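Local coordinates for cell division control protein 4 (Saccharomyces cerevisiae, PDB 3V7D) that recognises phosphorylated targets such as the CDK inhibitor Sic1 for an SCF ubiquitin ligase, through a WD40 propeller joined to an F-box, at residues 50-63 / 87-99. The protein carries 1 engineered substitution. Sequence-based numbering, arbitrary orientation.
Sequences RKSTSLWKKLLISE and QQDRLRLSFLENI
Trp56 lies with one face of its indole against Arg92: CB of Arg92 stands 3.7 Å from the centroid of the six-membered ring, 13° off its normal, a CH-pi contact. The aliphatic chain then runs on alongside, CD of Arg92 reaching CZ2 of Trp56 at 3.4 Å, while CD2 of Leu55 covers the opposite face. The side chains of Phe95 and Trp56 cross at about a right angle, CD2 of Phe95 at the indole edge, 4.2 Å from CZ3 of Trp56. Phe95 also brings CE1 to 3.6 Å from CB of Leu59; Phe32 meets its ring edge-to-face. Leu91 is a knob among Thr53, Trp56, Lys57 and Leu60. Gln88, bent at chi2 (89°), hands NE2 to Lys51 O at 2.6 Å, from above the carbonyl plane. Next to it Arg50 grips Asp89 side-on, NE to OD1 (3.1 Å) and NH2 to OD2 (3.0 Å), both nearly straight. OD1 also takes NH2 of Arg92, from the same carboxylate face as Arg50 NE. A leucine in place of Arg50 would probably leave Asp89 OD2 without this partner. The F-box helix 53-62 is thus joined to helix 87-106, which leads on to the propeller; the shared carboxylate probably offsets the closeness of the two guanidiniums.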
loop_
_atom_site.group_PDB
_atom_site.type_symbol
_atom_site.label_atom_id
_atom_site.label_comp_id
_atom_site.label_asym_id
_atom_site.label_seq_id
_atom_site.Cartn_x
_atom_site.Cartn_y
_atom_site.Cartn_z
ATOM N N ARG B 50 12.935 5.958 20.457
ATOM C CA ARG B 50 11.540 5.615 20.714
ATOM C C ARG B 50 10.679 6.851 20.970
ATOM O O ARG B 50 9.505 6.743 21.305
ATOM C CB ARG B 50 11.445 4.637 21.885
ATOM C CG ARG B 50 12.163 3.323 21.610
ATOM C CD ARG B 50 12.277 2.479 22.860
ATOM N NE ARG B 50 10.971 2.125 23.401
ATOM C CZ ARG B 50 10.783 1.611 24.612
ATOM N NH1 ARG B 50 11.820 1.395 25.412
ATOM N NH2 ARG B 50 9.556 1.320 25.027
ATOM N N LYS B 51 11.273 8.022 20.787
ATOM C CA LYS B 51 10.601 9.283 21.046
ATOM C C LYS B 51 9.878 9.781 19.797
ATOM O O LYS B 51 8.815 10.390 19.887
ATOM C CB LYS B 51 11.638 10.318 21.474
ATOM C CG LYS B 51 11.275 11.178 22.660
ATOM C CD LYS B 51 12.445 12.116 22.958
ATOM C CE LYS B 51 12.181 13.037 24.136
ATOM N NZ LYS B 51 12.298 12.331 25.442
ATOM N N SER B 52 10.454 9.524 18.628
ATOM C CA SER B 52 9.917 10.096 17.396
ATOM C C SER B 52 8.920 9.182 16.698
ATOM O O SER B 52 9.166 7.993 16.517
ATOM C CB SER B 52 11.043 10.455 16.428
ATOM O OG SER B 52 11.807 9.308 16.112
ATOM N N THR B 53 7.792 9.762 16.310
ATOM C CA THR B 53 6.819 9.077 15.480
ATOM C C THR B 53 7.326 9.083 14.047
ATOM O O THR B 53 7.292 8.062 13.359
ATOM C CB THR B 53 5.449 9.786 15.541
ATOM O OG1 THR B 53 4.832 9.522 16.807
ATOM C CG2 THR B 53 4.531 9.299 14.428
ATOM N N SER B 54 7.820 10.241 13.618
ATOM C CA SER B 54 8.210 10.463 12.232
ATOM C C SER B 54 9.239 9.452 11.732
ATOM O O SER B 54 9.174 9.013 10.586
ATOM C CB SER B 54 8.717 11.896 12.030
ATOM O OG SER B 54 9.907 12.134 12.763
ATOM N N LEU B 55 10.176 9.079 12.595
ATOM C CA LEU B 55 11.201 8.107 12.229
ATOM C C LEU B 55 10.572 6.816 11.715
ATOM O O LEU B 55 10.948 6.310 10.661
ATOM C CB LEU B 55 12.101 7.816 13.429
ATOM C CG LEU B 55 13.354 6.957 13.253
ATOM C CD1 LEU B 55 14.374 7.352 14.296
ATOM C CD2 LEU B 55 13.039 5.476 13.373
ATOM N N TRP B 56 9.613 6.288 12.468
ATOM C CA TRP B 56 8.971 5.026 12.118
ATOM C C TRP B 56 7.914 5.209 11.036
ATOM O O TRP B 56 7.663 4.299 10.248
ATOM C CB TRP B 56 8.392 4.358 13.368
ATOM C CG TRP B 56 9.473 4.030 14.332
ATOM C CD1 TRP B 56 9.787 4.702 15.473
ATOM C CD2 TRP B 56 10.435 2.981 14.203
ATOM N NE1 TRP B 56 10.872 4.117 16.081
ATOM C CE2 TRP B 56 11.289 3.059 15.319
ATOM C CE3 TRP B 56 10.648 1.973 13.260
ATOM C CZ2 TRP B 56 12.343 2.175 15.513
ATOM C CZ3 TRP B 56 11.693 1.094 13.455
ATOM C CH2 TRP B 56 12.527 1.198 14.575
ATOM N N LYS B 57 7.312 6.394 10.994
ATOM C CA LYS B 57 6.399 6.746 9.914
ATOM C C LYS B 57 7.132 6.713 8.576
ATOM O O LYS B 57 6.652 6.111 7.614
ATOM C CB LYS B 57 5.786 8.129 10.142
ATOM C CG LYS B 57 4.780 8.534 9.070
ATOM C CD LYS B 57 4.238 9.941 9.294
ATOM C CE LYS B 57 3.229 10.318 8.219
ATOM N NZ LYS B 57 2.697 11.699 8.391
ATOM N N LYS B 58 8.299 7.352 8.528
ATOM C CA LYS B 58 9.122 7.380 7.322
ATOM C C LYS B 58 9.530 5.982 6.854
ATOM O O LYS B 58 9.474 5.683 5.663
ATOM C CB LYS B 58 10.373 8.238 7.538
ATOM C CG LYS B 58 10.126 9.743 7.550
ATOM C CD LYS B 58 11.387 10.490 7.968
ATOM C CE LYS B 58 11.307 11.977 7.644
ATOM N NZ LYS B 58 10.210 12.661 8.380
ATOM N N LEU B 59 9.955 5.136 7.790
ATOM C CA LEU B 59 10.361 3.771 7.453
ATOM C C LEU B 59 9.193 2.964 6.890
ATOM O O LEU B 59 9.342 2.267 5.882
ATOM C CB LEU B 59 10.966 3.062 8.671
ATOM C CG LEU B 59 12.395 3.468 9.040
ATOM C CD1 LEU B 59 12.818 2.848 10.356
ATOM C CD2 LEU B 59 13.353 3.069 7.930
ATOM N N LEU B 60 8.035 3.067 7.544
ATOM C CA LEU B 60 6.822 2.395 7.082
ATOM C C LEU B 60 6.433 2.851 5.676
ATOM O O LEU B 60 6.066 2.038 4.827
ATOM C CB LEU B 60 5.665 2.632 8.058
ATOM C CG LEU B 60 5.683 1.792 9.338
ATOM C CD1 LEU B 60 4.817 2.433 10.415
ATOM C CD2 LEU B 60 5.207 0.380 9.055
ATOM N N ILE B 61 6.526 4.154 5.434
ATOM C CA ILE B 61 6.227 4.696 4.116
ATOM C C ILE B 61 7.271 4.262 3.089
ATOM O O ILE B 61 6.929 3.913 1.960
ATOM C CB ILE B 61 6.123 6.231 4.148
ATOM C CG1 ILE B 61 4.889 6.659 4.941
ATOM C CG2 ILE B 61 6.063 6.810 2.735
ATOM C CD1 ILE B 61 4.790 8.162 5.133
ATOM N N SER B 62 8.541 4.262 3.487
ATOM C CA SER B 62 9.621 3.966 2.545
ATOM C C SER B 62 9.613 2.508 2.082
ATOM O O SER B 62 10.124 2.196 1.010
ATOM C CB SER B 62 10.990 4.332 3.133
ATOM O OG SER B 62 11.327 3.485 4.221
ATOM N N GLU B 63 9.037 1.623 2.889
ATOM C CA GLU B 63 8.935 0.218 2.519
ATOM C C GLU B 63 7.568 -0.115 1.912
ATOM O O GLU B 63 7.241 -1.289 1.713
ATOM C CB GLU B 63 9.198 -0.676 3.736
ATOM C CG GLU B 63 10.618 -0.587 4.283
ATOM C CD GLU B 63 11.652 -1.195 3.351
ATOM O OE1 GLU B 63 11.305 -2.130 2.605
ATOM O OE2 GLU B 63 12.815 -0.742 3.365
ATOM N N GLN B 87 2.425 5.464 20.586
ATOM C CA GLN B 87 2.329 5.486 19.134
ATOM C C GLN B 87 3.649 5.083 18.493
ATOM O O GLN B 87 3.663 4.349 17.511
ATOM C CB GLN B 87 1.910 6.862 18.625
ATOM C CG GLN B 87 1.790 6.917 17.109
ATOM C CD GLN B 87 1.145 8.191 16.621
ATOM O OE1 GLN B 87 0.028 8.171 16.108
ATOM N NE2 GLN B 87 1.844 9.311 16.778
ATOM N N GLN B 88 4.753 5.560 19.062
ATOM C CA GLN B 88 6.082 5.258 18.540
ATOM C C GLN B 88 6.368 3.758 18.569
ATOM O O GLN B 88 6.820 3.185 17.578
ATOM C CB GLN B 88 7.164 6.006 19.327
ATOM C CG GLN B 88 7.098 7.528 19.224
ATOM C CD GLN B 88 6.212 8.162 20.297
ATOM O OE1 GLN B 88 5.322 7.518 20.845
ATOM N NE2 GLN B 88 6.468 9.431 20.601
ATOM N N ASP B 89 6.097 3.128 19.705
ATOM C CA ASP B 89 6.343 1.702 19.862
ATOM C C ASP B 89 5.395 0.879 18.984
ATOM O O ASP B 89 5.785 -0.159 18.451
ATOM C CB ASP B 89 6.225 1.285 21.335
ATOM C CG ASP B 89 7.335 1.875 22.205
ATOM O OD1 ASP B 89 8.414 2.218 21.672
ATOM O OD2 ASP B 89 7.128 1.992 23.430
ATOM N N ARG B 90 4.158 1.350 18.839
ATOM C CA ARG B 90 3.189 0.712 17.959
ATOM C C ARG B 90 3.740 0.664 16.540
ATOM O O ARG B 90 3.720 -0.384 15.892
ATOM C CB ARG B 90 1.863 1.479 17.955
ATOM C CG ARG B 90 0.982 1.255 19.168
ATOM C CD ARG B 90 -0.207 2.212 19.161
ATOM N NE ARG B 90 -1.026 2.083 20.365
ATOM C CZ ARG B 90 -1.830 3.037 20.827
ATOM N NH1 ARG B 90 -1.918 4.198 20.190
ATOM N NH2 ARG B 90 -2.542 2.836 21.930
ATOM N N LEU B 91 4.235 1.807 16.070
ATOM C CA LEU B 91 4.751 1.924 14.714
ATOM C C LEU B 91 6.024 1.098 14.515
ATOM O O LEU B 91 6.238 0.525 13.446
ATOM C CB LEU B 91 5.007 3.391 14.361
ATOM C CG LEU B 91 3.776 4.292 14.210
ATOM C CD1 LEU B 91 4.210 5.706 13.889
ATOM C CD2 LEU B 91 2.826 3.775 13.130
ATOM N N ARG B 92 6.867 1.042 15.542
ATOM C CA ARG B 92 8.076 0.231 15.478
ATOM C C ARG B 92 7.726 -1.255 15.394
ATOM O O ARG B 92 8.268 -1.979 14.561
ATOM C CB ARG B 92 9.001 0.506 16.675
ATOM C CG ARG B 92 10.133 -0.522 16.831
ATOM C CD ARG B 92 11.216 -0.055 17.807
ATOM N NE ARG B 92 10.663 0.346 19.097
ATOM C CZ ARG B 92 10.506 -0.479 20.127
ATOM N NH1 ARG B 92 10.867 -1.750 20.015
ATOM N NH2 ARG B 92 9.988 -0.033 21.263
ATOM N N LEU B 93 6.811 -1.704 16.248
ATOM C CA LEU B 93 6.395 -3.106 16.233
ATOM C C LEU B 93 5.730 -3.484 14.908
ATOM O O LEU B 93 5.953 -4.573 14.377
ATOM C CB LEU B 93 5.464 -3.422 17.407
ATOM C CG LEU B 93 6.069 -3.377 18.820
ATOM C CD1 LEU B 93 5.270 -4.265 19.766
ATOM C CD2 LEU B 93 7.550 -3.759 18.842
ATOM N N SER B 94 4.914 -2.579 14.382
ATOM C CA SER B 94 4.282 -2.787 13.091
ATOM C C SER B 94 5.354 -2.924 12.017
ATOM O O SER B 94 5.272 -3.798 11.153
ATOM C CB SER B 94 3.354 -1.618 12.754
ATOM O OG SER B 94 2.748 -1.791 11.484
ATOM N N PHE B 95 6.369 -2.067 12.078
ATOM C CA PHE B 95 7.394 -2.078 11.048
ATOM C C PHE B 95 8.187 -3.378 11.068
ATOM O O PHE B 95 8.451 -3.972 10.021
ATOM C CB PHE B 95 8.352 -0.894 11.178
ATOM C CG PHE B 95 9.426 -0.903 10.140
ATOM C CD1 PHE B 95 9.211 -0.319 8.899
ATOM C CD2 PHE B 95 10.638 -1.531 10.384
ATOM C CE1 PHE B 95 10.187 -0.349 7.932
ATOM C CE2 PHE B 95 11.617 -1.565 9.420
ATOM C CZ PHE B 95 11.393 -0.973 8.192
ATOM N N LEU B 96 8.575 -3.805 12.265
ATOM C CA LEU B 96 9.383 -5.008 12.423
ATOM C C LEU B 96 8.636 -6.242 11.937
ATOM O O LEU B 96 9.211 -7.097 11.267
ATOM C CB LEU B 96 9.824 -5.181 13.878
ATOM C CG LEU B 96 10.878 -4.175 14.353
ATOM C CD1 LEU B 96 11.171 -4.348 15.836
ATOM C CD2 LEU B 96 12.155 -4.313 13.533
ATOM N N GLU B 97 7.354 -6.324 12.268
ATOM C CA GLU B 97 6.524 -7.429 11.804
ATOM C C GLU B 97 6.407 -7.416 10.278
ATOM O O GLU B 97 6.579 -8.447 9.623
ATOM C CB GLU B 97 5.135 -7.387 12.454
ATOM C CG GLU B 97 4.184 -8.443 11.909
ATOM C CD GLU B 97 2.916 -8.596 12.735
ATOM O OE1 GLU B 97 2.473 -7.607 13.356
ATOM O OE2 GLU B 97 2.363 -9.716 12.765
ATOM N N ASN B 98 6.138 -6.244 9.714
ATOM C CA ASN B 98 6.004 -6.120 8.266
ATOM C C ASN B 98 7.294 -6.399 7.502
ATOM O O ASN B 98 7.263 -6.973 6.417
ATOM C CB ASN B 98 5.449 -4.746 7.881
ATOM C CG ASN B 98 3.955 -4.645 8.102
ATOM O OD1 ASN B 98 3.479 -3.798 8.860
ATOM N ND2 ASN B 98 3.202 -5.519 7.443
ATOM N N ILE B 99 8.428 -5.993 8.056
ATOM C CA ILE B 99 9.687 -6.174 7.346
ATOM C C ILE B 99 10.108 -7.647 7.414
ATOM O O ILE B 99 10.730 -8.171 6.488
ATOM C CB ILE B 99 10.799 -5.213 7.863
ATOM C CG1 ILE B 99 11.842 -4.959 6.772
ATOM C CG2 ILE B 99 11.450 -5.739 9.143
ATOM C CD1 ILE B 99 11.312 -4.177 5.591
#